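Local structure of galactokinase (Bifidobacterium longum subsp. infantis ATCC 15697 = JCM 1222 = DSM 20088, 6TEQ) at residues 262-266 and 267-271; 282-285 and 286-290; 298-301 and 302-306; 308-311 and 312-316; 342-345 and 346-349. The protein is a galactokinase of the GHMP kinase family that binds galactose and probably transfers a phosphate from ATP to it. All blocks are in the same frame, centred on the assembly; numbering follows the deposited sequence. Where two conformers were deposited one is given.

Interaction 1: residues 262-266 and 267-271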
# COMPACT_ATOMS: atom_id res chain seq x y z
N LEU A 262 23.73 -12.86 9.17
CA LEU A 262 23.43 -12.85 10.63
C LEU A 262 22.95 -14.21 11.13
O LEU A 262 22.96 -14.43 12.36
CB LEU A 262 22.39 -11.76 10.89
CG LEU A 262 22.99 -10.36 10.77
CD1 LEU A 262 21.88 -9.35 10.80
CD2 LEU A 262 24.09 -10.07 11.82
N GLY A 263 22.63 -15.15 10.24
CA GLY A 263 22.18 -16.49 10.63
C GLY A 263 20.76 -16.50 11.20
O GLY A 263 20.52 -17.36 12.01
N VAL A 264 19.89 -15.59 10.73
CA VAL A 264 18.52 -15.40 11.21
C VAL A 264 17.59 -15.59 10.04
O VAL A 264 17.95 -15.31 8.89
CB VAL A 264 18.31 -14.05 11.92
CG1 VAL A 264 19.12 -13.99 13.22
CG2 VAL A 264 18.68 -12.85 11.04
N ALA A 265 16.39 -16.02 10.33
CA ALA A 265 15.41 -16.26 9.23
C ALA A 265 14.96 -14.92 8.63
O ALA A 265 14.63 -14.89 7.40
CB ALA A 265 14.21 -16.96 9.76
N ASN A 266 14.95 -13.87 9.46
CA ASN A 266 14.54 -12.53 8.99
C ASN A 266 15.06 -11.45 9.94
O ASN A 266 15.39 -11.75 11.10
CB ASN A 266 13.02 -12.43 8.78
CG ASN A 266 12.23 -12.88 9.98
OD1 ASN A 266 12.33 -12.23 11.01
ND2 ASN A 266 11.46 -13.98 9.89
N LEU A 267 15.02 -10.18 9.50
CA LEU A 267 15.60 -9.12 10.33
C LEU A 267 14.75 -8.81 11.54
O LEU A 267 15.21 -8.12 12.42
CB LEU A 267 15.89 -7.89 9.48
CG LEU A 267 17.05 -8.09 8.48
CD1 LEU A 267 17.19 -6.90 7.54
CD2 LEU A 267 18.38 -8.38 9.14
N ARG A 268 13.50 -9.23 11.54
CA ARG A 268 12.68 -9.06 12.76
C ARG A 268 13.30 -9.83 13.92
O ARG A 268 13.22 -9.31 15.04
CB ARG A 268 11.27 -9.50 12.49
CG ARG A 268 10.39 -9.53 13.71
CD ARG A 268 10.04 -8.15 14.28
NE ARG A 268 8.98 -8.27 15.28
CZ ARG A 268 7.69 -8.36 15.03
NH1 ARG A 268 7.26 -8.45 13.79
NH2 ARG A 268 6.84 -8.50 16.03
N VAL A 269 13.84 -11.02 13.68
CA VAL A 269 14.60 -11.72 14.75
C VAL A 269 15.69 -10.79 15.34
O VAL A 269 15.79 -10.63 16.54
CB VAL A 269 15.24 -13.00 14.20
CG1 VAL A 269 16.04 -13.68 15.33
CG2 VAL A 269 14.25 -13.92 13.53
N THR A 270 16.52 -10.23 14.48
CA THR A 270 17.61 -9.30 14.86
C THR A 270 16.98 -8.13 15.66
O THR A 270 17.47 -7.73 16.72
CB THR A 270 18.30 -8.84 13.58
OG1 THR A 270 18.71 -9.98 12.81
CG2 THR A 270 19.41 -7.86 13.91
N ALA A 271 16.02 -7.43 15.05
CA ALA A 271 15.40 -6.23 15.65
C ALA A 271 14.84 -6.51 17.05
O ALA A 271 14.96 -5.66 17.97
CB ALA A 271 14.29 -5.80 14.75

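Interaction 2: residues 282-285 and 286-290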
# COMPACT_ATOMS: atom_id res chain seq x y z
N GLN A 282 24.42 -0.77 22.12
CA GLN A 282 25.49 -1.79 22.07
C GLN A 282 24.96 -2.98 21.25
O GLN A 282 25.73 -3.53 20.46
CB GLN A 282 25.93 -2.24 23.42
CG GLN A 282 27.08 -3.22 23.37
CD GLN A 282 28.35 -2.67 22.79
OE1 GLN A 282 28.55 -1.47 22.76
NE2 GLN A 282 29.23 -3.56 22.38
N ALA A 283 23.69 -3.38 21.39
CA ALA A 283 23.15 -4.55 20.65
C ALA A 283 23.18 -4.25 19.15
O ALA A 283 23.59 -5.08 18.33
CB ALA A 283 21.78 -4.92 21.12
N LEU A 284 22.86 -3.02 18.78
CA LEU A 284 22.88 -2.61 17.36
C LEU A 284 24.35 -2.67 16.89
O LEU A 284 24.61 -3.16 15.83
CB LEU A 284 22.22 -1.26 17.19
CG LEU A 284 22.27 -0.69 15.76
CD1 LEU A 284 21.57 -1.60 14.79
CD2 LEU A 284 21.79 0.74 15.68
N LYS A 285 25.25 -2.03 17.63
CA LYS A 285 26.67 -1.99 17.24
C LYS A 285 27.18 -3.41 16.95
O LYS A 285 27.86 -3.60 15.98
CB LYS A 285 27.46 -1.28 18.35
CG LYS A 285 28.98 -1.37 18.25
CD LYS A 285 29.50 -0.80 16.99
CE LYS A 285 30.99 -0.71 17.09
NZ LYS A 285 31.66 -0.61 15.78
N GLU A 286 26.85 -4.36 17.80
CA GLU A 286 27.40 -5.73 17.66
C GLU A 286 26.79 -6.33 16.40
O GLU A 286 27.47 -7.15 15.74
CB GLU A 286 27.18 -6.56 18.90
CG GLU A 286 28.02 -6.05 20.07
CD GLU A 286 27.74 -6.74 21.39
OE1 GLU A 286 26.82 -7.57 21.42
OE2 GLU A 286 28.39 -6.39 22.37
N THR A 287 25.54 -6.01 16.09
CA THR A 287 24.91 -6.53 14.88
C THR A 287 25.58 -5.91 13.68
O THR A 287 25.96 -6.64 12.79
CB THR A 287 23.42 -6.21 14.86
OG1 THR A 287 22.82 -6.76 16.03
CG2 THR A 287 22.79 -6.66 13.57
N LEU A 288 25.71 -4.59 13.64
CA LEU A 288 26.26 -3.97 12.41
C LEU A 288 27.73 -4.39 12.24
O LEU A 288 28.15 -4.48 11.09
CB LEU A 288 26.11 -2.47 12.49
CG LEU A 288 24.71 -1.96 12.65
CD1 LEU A 288 24.67 -0.45 12.60
CD2 LEU A 288 23.77 -2.60 11.64
N ASP A 289 28.45 -4.70 13.34
CA ASP A 289 29.87 -5.17 13.22
C ASP A 289 29.98 -6.50 12.44
O ASP A 289 31.05 -6.73 11.83
CB ASP A 289 30.54 -5.24 14.59
CG ASP A 289 31.05 -3.90 15.11
OD1 ASP A 289 31.09 -2.87 14.33
OD2 ASP A 289 31.42 -3.90 16.31
N ALA A 290 28.92 -7.29 12.43
CA ALA A 290 28.86 -8.59 11.76
C ALA A 290 28.56 -8.44 10.24
O ALA A 290 28.68 -9.45 9.50
CB ALA A 290 27.83 -9.45 12.47

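Interaction 3: residues 298-301 and 302-306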
# COMPACT_ATOMS: atom_id res chain seq x y z
N LYS A 298 23.68 0.18 6.91
CA LYS A 298 22.68 1.23 6.82
C LYS A 298 21.29 0.61 6.66
O LYS A 298 20.31 1.08 7.33
CB LYS A 298 23.04 2.21 5.71
CG LYS A 298 24.22 3.14 5.86
CD LYS A 298 24.30 4.07 4.61
CE LYS A 298 25.32 5.15 4.69
NZ LYS A 298 25.40 5.73 3.33
N ARG A 299 21.11 -0.30 5.71
CA ARG A 299 19.80 -0.94 5.49
C ARG A 299 19.30 -1.62 6.77
O ARG A 299 18.13 -1.44 7.11
CB ARG A 299 19.81 -1.95 4.36
CG ARG A 299 20.36 -1.48 3.03
CD ARG A 299 19.71 -0.22 2.52
NE ARG A 299 20.10 0.11 1.18
CZ ARG A 299 20.72 1.23 0.74
NH1 ARG A 299 21.00 2.25 1.56
NH2 ARG A 299 21.05 1.32 -0.54
N VAL A 300 20.13 -2.38 7.45
CA VAL A 300 19.77 -3.07 8.73
C VAL A 300 19.43 -2.07 9.82
O VAL A 300 18.40 -2.20 10.50
CB VAL A 300 20.84 -4.08 9.16
CG1 VAL A 300 20.61 -4.64 10.60
CG2 VAL A 300 20.83 -5.21 8.16
N ARG A 301 20.19 -1.00 9.93
CA ARG A 301 19.88 0.03 10.94
C ARG A 301 18.47 0.58 10.67
O ARG A 301 17.71 0.79 11.59
CB ARG A 301 20.98 1.08 10.99
CG ARG A 301 20.67 2.23 11.94
CD ARG A 301 21.91 3.01 12.25
NE ARG A 301 22.33 3.66 11.06
CZ ARG A 301 23.56 3.74 10.66
NH1 ARG A 301 24.50 3.15 11.40
NH2 ARG A 301 23.83 4.34 9.50
N HIS A 302 18.14 0.92 9.41
CA HIS A 302 16.80 1.40 9.08
C HIS A 302 15.84 0.34 9.59
O HIS A 302 14.89 0.73 10.25
CB HIS A 302 16.62 1.61 7.57
CG HIS A 302 15.17 1.79 7.31
ND1 HIS A 302 14.53 2.91 7.64
CD2 HIS A 302 14.25 0.93 6.83
CE1 HIS A 302 13.22 2.77 7.48
NE2 HIS A 302 13.02 1.55 6.94
N VAL A 303 15.99 -0.96 9.22
CA VAL A 303 14.88 -1.91 9.49
C VAL A 303 14.68 -2.00 11.01
O VAL A 303 13.55 -2.03 11.50
CB VAL A 303 15.16 -3.26 8.84
CG1 VAL A 303 14.14 -4.28 9.27
CG2 VAL A 303 15.16 -3.13 7.32
N VAL A 304 15.77 -2.06 11.73
CA VAL A 304 15.72 -2.31 13.18
C VAL A 304 15.08 -1.11 13.84
O VAL A 304 14.19 -1.30 14.66
CB VAL A 304 17.12 -2.56 13.73
CG1 VAL A 304 17.18 -2.39 15.23
CG2 VAL A 304 17.61 -3.91 13.29
N THR A 305 15.51 0.09 13.52
CA THR A 305 15.00 1.33 14.16
C THR A 305 13.54 1.55 13.75
O THR A 305 12.74 2.05 14.53
CB THR A 305 15.91 2.54 13.96
OG1 THR A 305 15.97 2.86 12.57
CG2 THR A 305 17.29 2.32 14.56
N GLU A 306 13.20 1.21 12.50
CA GLU A 306 11.84 1.48 11.99
C GLU A 306 10.88 0.57 12.75
O GLU A 306 9.72 1.02 13.05
CB GLU A 306 11.78 1.24 10.48
CG GLU A 306 10.47 1.63 9.86
CD GLU A 306 10.23 3.11 9.67
OE1 GLU A 306 11.02 3.94 10.19
OE2 GLU A 306 9.20 3.39 9.06

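Interaction 4: residues 308-311 and 312-316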
# COMPACT_ATOMS: atom_id res chain seq x y z
N GLU A 308 11.03 -0.56 15.73
CA GLU A 308 10.81 0.00 17.06
C GLU A 308 9.99 1.29 16.94
O GLU A 308 9.11 1.53 17.79
CB GLU A 308 12.13 0.31 17.78
CG GLU A 308 11.87 0.47 19.25
CD GLU A 308 11.49 -0.82 20.00
OE1 GLU A 308 12.29 -1.68 20.07
OE2 GLU A 308 10.40 -0.93 20.50
N ARG A 309 10.21 2.12 15.92
CA ARG A 309 9.41 3.33 15.76
C ARG A 309 7.94 2.96 15.66
O ARG A 309 7.09 3.80 16.06
CB ARG A 309 9.87 4.14 14.55
CG ARG A 309 11.15 4.90 14.82
CD ARG A 309 11.49 5.88 13.73
NE ARG A 309 11.97 5.18 12.53
CZ ARG A 309 13.25 4.87 12.31
NH1 ARG A 309 14.17 5.29 13.16
NH2 ARG A 309 13.60 4.29 11.19
N VAL A 310 7.58 1.86 15.03
CA VAL A 310 6.15 1.52 14.95
C VAL A 310 5.59 1.40 16.37
O VAL A 310 4.49 1.90 16.64
CB VAL A 310 5.86 0.29 14.10
CG1 VAL A 310 4.38 -0.02 14.11
CG2 VAL A 310 6.34 0.43 12.65
N ARG A 311 6.21 0.56 17.19
CA ARG A 311 5.77 0.42 18.60
C ARG A 311 5.65 1.82 19.21
O ARG A 311 4.58 2.16 19.77
CB ARG A 311 6.76 -0.42 19.40
CG ARG A 311 7.00 -1.81 18.82
CD ARG A 311 7.69 -2.70 19.83
NE ARG A 311 8.32 -3.89 19.21
CZ ARG A 311 7.70 -5.01 19.03
NH1 ARG A 311 6.45 -5.13 19.46
NH2 ARG A 311 8.35 -6.03 18.46
N SER A 312 6.69 2.63 19.06
CA SER A 312 6.73 3.99 19.66
C SER A 312 5.53 4.83 19.20
O SER A 312 4.99 5.60 20.00
CB SER A 312 8.00 4.65 19.40
OG SER A 312 9.04 3.92 20.08
N PHE A 313 5.19 4.72 17.91
CA PHE A 313 4.12 5.51 17.36
C PHE A 313 2.79 5.07 17.97
O PHE A 313 1.94 5.91 18.22
CB PHE A 313 4.14 5.42 15.83
CG PHE A 313 3.14 6.34 15.21
CD1 PHE A 313 3.48 7.60 14.78
CD2 PHE A 313 1.85 5.92 15.04
CE1 PHE A 313 2.55 8.44 14.17
CE2 PHE A 313 0.91 6.78 14.48
CZ PHE A 313 1.26 8.03 14.06
N VAL A 314 2.53 3.75 17.98
CA VAL A 314 1.27 3.23 18.53
C VAL A 314 1.11 3.79 19.95
O VAL A 314 0.01 4.20 20.33
CB VAL A 314 1.31 1.69 18.44
CG1 VAL A 314 0.28 1.05 19.30
CG2 VAL A 314 1.17 1.25 16.97
N ARG A 315 2.17 3.83 20.72
CA ARG A 315 2.10 4.33 22.11
C ARG A 315 1.86 5.86 22.09
O ARG A 315 0.93 6.34 22.78
CB ARG A 315 3.39 4.01 22.84
CG ARG A 315 3.42 4.63 24.23
CD ARG A 315 4.74 4.42 24.86
NE ARG A 315 4.89 3.04 25.27
CZ ARG A 315 5.96 2.57 25.89
NH1 ARG A 315 7.00 3.38 26.19
NH2 ARG A 315 5.96 1.30 26.23
N ALA A 316 2.60 6.59 21.26
CA ALA A 316 2.50 8.07 21.23
C ALA A 316 1.10 8.48 20.85
O ALA A 316 0.50 9.36 21.44
CB ALA A 316 3.51 8.70 20.31
O HOH W 1 9.16 1.46 21.22

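Interaction 5: residues 342-345 and 346-349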
# COMPACT_ATOMS: atom_id res chain seq x y z
N VAL A 342 15.89 5.57 -0.17
CA VAL A 342 14.73 5.37 -1.08
C VAL A 342 13.98 6.67 -1.32
O VAL A 342 12.87 6.62 -1.80
CB VAL A 342 13.79 4.24 -0.62
CG1 VAL A 342 14.51 2.91 -0.54
CG2 VAL A 342 13.11 4.60 0.70
N THR A 343 14.55 7.81 -0.97
CA THR A 343 13.89 9.09 -1.25
C THR A 343 14.51 9.72 -2.50
O THR A 343 15.53 9.23 -3.04
CB THR A 343 13.95 10.03 -0.04
OG1 THR A 343 15.29 10.49 0.15
CG2 THR A 343 13.36 9.40 1.21
N VAL A 344 13.86 10.75 -2.96
CA VAL A 344 14.23 11.55 -4.15
C VAL A 344 13.99 12.98 -3.74
O VAL A 344 13.26 13.24 -2.77
CB VAL A 344 13.45 11.14 -5.41
CG1 VAL A 344 13.73 9.70 -5.78
CG2 VAL A 344 11.95 11.38 -5.26
N PRO A 345 14.53 13.95 -4.50
CA PRO A 345 14.41 15.34 -4.07
C PRO A 345 12.97 15.79 -3.86
O PRO A 345 12.76 16.57 -2.95
CB PRO A 345 15.10 16.11 -5.21
CG PRO A 345 16.17 15.13 -5.61
CD PRO A 345 15.50 13.77 -5.60
N GLU A 346 12.05 15.37 -4.73
CA GLU A 346 10.66 15.83 -4.61
C GLU A 346 10.12 15.40 -3.23
O GLU A 346 9.35 16.15 -2.61
CB GLU A 346 9.81 15.32 -5.76
CG GLU A 346 10.22 15.87 -7.12
CD GLU A 346 11.22 15.04 -7.90
OE1 GLU A 346 12.03 14.28 -7.31
OE2 GLU A 346 11.22 15.18 -9.15
N LEU A 347 10.37 14.16 -2.83
CA LEU A 347 9.87 13.71 -1.52
C LEU A 347 10.54 14.56 -0.43
O LEU A 347 9.86 14.98 0.52
CB LEU A 347 10.17 12.24 -1.28
CG LEU A 347 9.47 11.23 -2.19
CD1 LEU A 347 10.05 9.86 -1.95
CD2 LEU A 347 7.95 11.26 -1.94
N ASP A 348 11.88 14.70 -0.52
CA ASP A 348 12.62 15.33 0.61
C ASP A 348 12.23 16.80 0.73
O ASP A 348 12.09 17.32 1.83
CB ASP A 348 14.12 15.15 0.45
CG ASP A 348 14.49 13.70 0.59
OD1 ASP A 348 13.68 12.94 1.16
OD2 ASP A 348 15.56 13.38 0.12
N ILE A 349 12.05 17.47 -0.40
CA ILE A 349 11.68 18.91 -0.39
C ILE A 349 10.22 19.09 0.07
O ILE A 349 9.97 19.94 0.94
CB ILE A 349 11.96 19.53 -1.76
CG1 ILE A 349 13.46 19.63 -2.01
CG2 ILE A 349 11.26 20.91 -1.87
CD1 ILE A 349 13.86 19.91 -3.44

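Interaction 1: residues 262-266 and 267-271
Val264 lays its two methyls over the first turn of the helix that follows. Its CG1 meets Val269 CG1 at 3.7 Å, the two side chains running antiparallel alongside each other. The other branch, CG2, lies 3.4 Å from Thr270 OG1 and comes across that side chain almost perpendicularly. Leu262 adds its CD1, which sits 4.0 Å from Leu267 CD2. The chain is turning here from helix 247-262 into helix 267-276. Gly263, with positive phi, ends the first helix in a Schellman motif. Asn266 is the N-cap of the second. Its CG stands between the backbone N and the carbonyl carbon (chi1 52°), which turns OD1 back over the helix start. OD1 accepts from Val269 N at 3.3 Å, with the donor tilted 22° from the carbonyl plane. Asn266 O also takes a weak bond from the same N-H. Arg268 runs beside Asn266 but carries its guanidinium away, to Asp207, Asp272 and the carbonyl of Ala52. Leu267 is buried and touches Val300 and Val303 of helix 294-318.

Interaction 2: residues 282-285 and 286-290
Lys285 and Asp289 form a salt bridge one turn apart on helix 280-289. Lys285 NZ gives a hydrogen bond to Asp289 OD1 at 2.7 Å, on the syn lone pair of that oxygen. The lysine chain starts anti to the backbone N (chi1 169°) and bends at chi2, which brings CE and NZ alongside the carboxylate oxygens. One turn apart as well, Gln282 NE2 donates to Glu286 OE2 at 3.0 Å, and the bond is nearly straight at 173°. The oxygen lies in the amide plane of Gln282 but is met on its anti side, 31° out of the carboxylate plane, with the two planes almost perpendicular. Ala283 O accepts twice, from Thr287 N at 3.1 Å and from Thr287 OG1 at 3.0 Å, the two donors reaching it from opposite faces of its plane. Glu286 N bonds to Gln282 O, Leu288 N to Leu284 O and Asp289 N to Lys285 O. On the apolar side Leu284 CD1 packs on Leu288 CG at 3.8 Å. Both lean on helix 294-318. The polar pairs sit on exposed residues, so solvent probably weakens the pull of the salt bridge. The threonine hydroxyl is satisfied within the helix itself.

Interaction 3: residues 298-301 and 302-306
The backbone is regular alpha-helix, with His302 N, Val303 N, Val304 N and Thr305 N bonded to the carbonyls of Lys298, Arg299, Val300 and Arg301 in turn. Thr305 adds a side-chain bond to this pattern. Its OG1 donates to Arg301 O at 2.9 Å, while Thr305 N reaches the same oxygen at 3.0 Å from the other face of the carbonyl plane. The hydroxyl gets there because OG1 stands between the backbone N and the carbonyl carbon (chi1 64°). Replacing Thr305 by a valine would probably leave Arg301 O with the backbone N-H as its one donor from this residue and remove a weak partner of Arg309. Val300 CG1 touches Val304 CG2 at 4.1 Å, a loose contact in which the side chains lie at a slant. Both valines are buried. Val300 packs on Leu267 and Leu288, and Val304 on Ala271, so the contact lies where three helices meet. His302 comes near the segment 298-301 through its CB, which is 3.4 Å from Arg299 O. Its ring leads away, and both nitrogens are engaged: ND1 with Ser335 OG and NE2 with Glu46 O. The guanidinium groups also lead away from this turn, Arg299 to Glu341 and Arg301 to Asp339. Glu306 OE2 accepts from Gly45 N and Glu46 N. Glu46 and its neighbour His47 bind galactose, and the side chain of His302 is about 7 Å from a bound 2-deoxy-2-fluoro-galactose. This turn of helix 294-318 therefore forms a second shell behind the sugar pocket of this GHMP-family kinase.

Interaction 4: residues 308-311 and 312-316
Glu308 and Ser312 are joined by both backbone and water. Of the main-chain bonds, Ser312 N to Glu308 O is 2.9 Å and nearly straight at 169°. Phe313 N, Val314 N and Arg315 N bond in the same way to Arg309 O, Val310 O and Arg311 O, which keeps the helix regular through this turn. The water bridges the side chains. It donates to Glu308 OE2 at 2.8 Å and is hydrogen-bonded to Ser312 OG at 2.7 Å. Ser312 OG is anti to its own carbonyl carbon (chi1 -65°), which directs it back along the helix to the water. Glu308 OE1 instead bonds to Ser275 OG, and the two carboxylate oxygens thus serve different partners. Among the charged groups, Arg309 turns its guanidinium back to Glu306 in a salt bridge. Apolar contact between the segments is slight, with Val310 CG1 and Val314 CG2 4.5 Å apart. Val314 CG2 lies closer to the backbone, 3.4 Å from Val310 O. Both valines also touch Leu205 of strand 202-207. Phe313 carries its ring away from the segment 308-311, to meet Phe329 of helix 322-338 with the planes almost parallel. The turn thus serves three neighbours of helix 294-318: Glu308 and Ser312 share a water, Val310 and Val314 pack on strands 54-70 and 202-207 of the large mixed sheet, and Arg309 and Phe313 face helix 322-338.

Interaction 5: residues 342-345 and 346-349
This is a local contact at the start of helix 345-356, where the loop after helix 322-338 runs into its first turn. Thr343 and Asp348 close it with a side-chain bond. Thr343 OG1 donates to Asp348 OD2 at 2.9 Å, on the syn lone pair of that oxygen. OG1 sits between its own N and carbonyl carbon (chi1 71°), which points it at the carboxylate. The other carboxylate oxygen, OD1, accepts from His333 NE2 of helix 322-338. An alanine in place of Asp348 is likely to leave the Thr343 hydroxyl and His333 NE2 without this shared acceptor. The backbone takes up its helical pattern at once, with Asp348 N on Val344 O at 3.0 Å and Ile349 N on Pro345 O at 2.8 Å. Val344 holds the N-cap position. Its CG2 packs on Leu347 CG at 3.9 Å and lies 3.6 Å from Glu346 OE1. Its own N is buried here with no partner in the model. Leu347 CD1 reaches back to the loop, 4.0 Å from Thr343 CA. Pro345, with no N-H to offer, fills the first helical position, where none is needed. The side chain of Val342, earlier in the loop, is about 4 Å from that of the galactose-binding His47. The contact is thus a helix N-terminus with a proline in its first turn, on a loop that passes close to the sugar site.

Interactions 1, 2 and 3 form one cluster of helices, with centres 12 to 13 Å apart. Thr270 CG2 meets Thr287 CG2 at 3.6 Å between interactions 1 and 2. Leu288 CD2 meets Val300 CG1 at 3.9 Å between interactions 2 and 3. Leu267 CB lies 4.0 Å from Val303 CG1, which joins interaction 1 to interaction 3. Interaction 4 continues helix 294-318 beyond interaction 3, centres about 15 Å apart. Interaction 5 stands apart, its nearest atoms about 6 Å from interaction 3. The side chains of His302 and Val342 each lie about 4 Å from that of His47, and about 7 and 8 Å from the bound fluorogalactose. Interaction 2 lies away from the known binding sites.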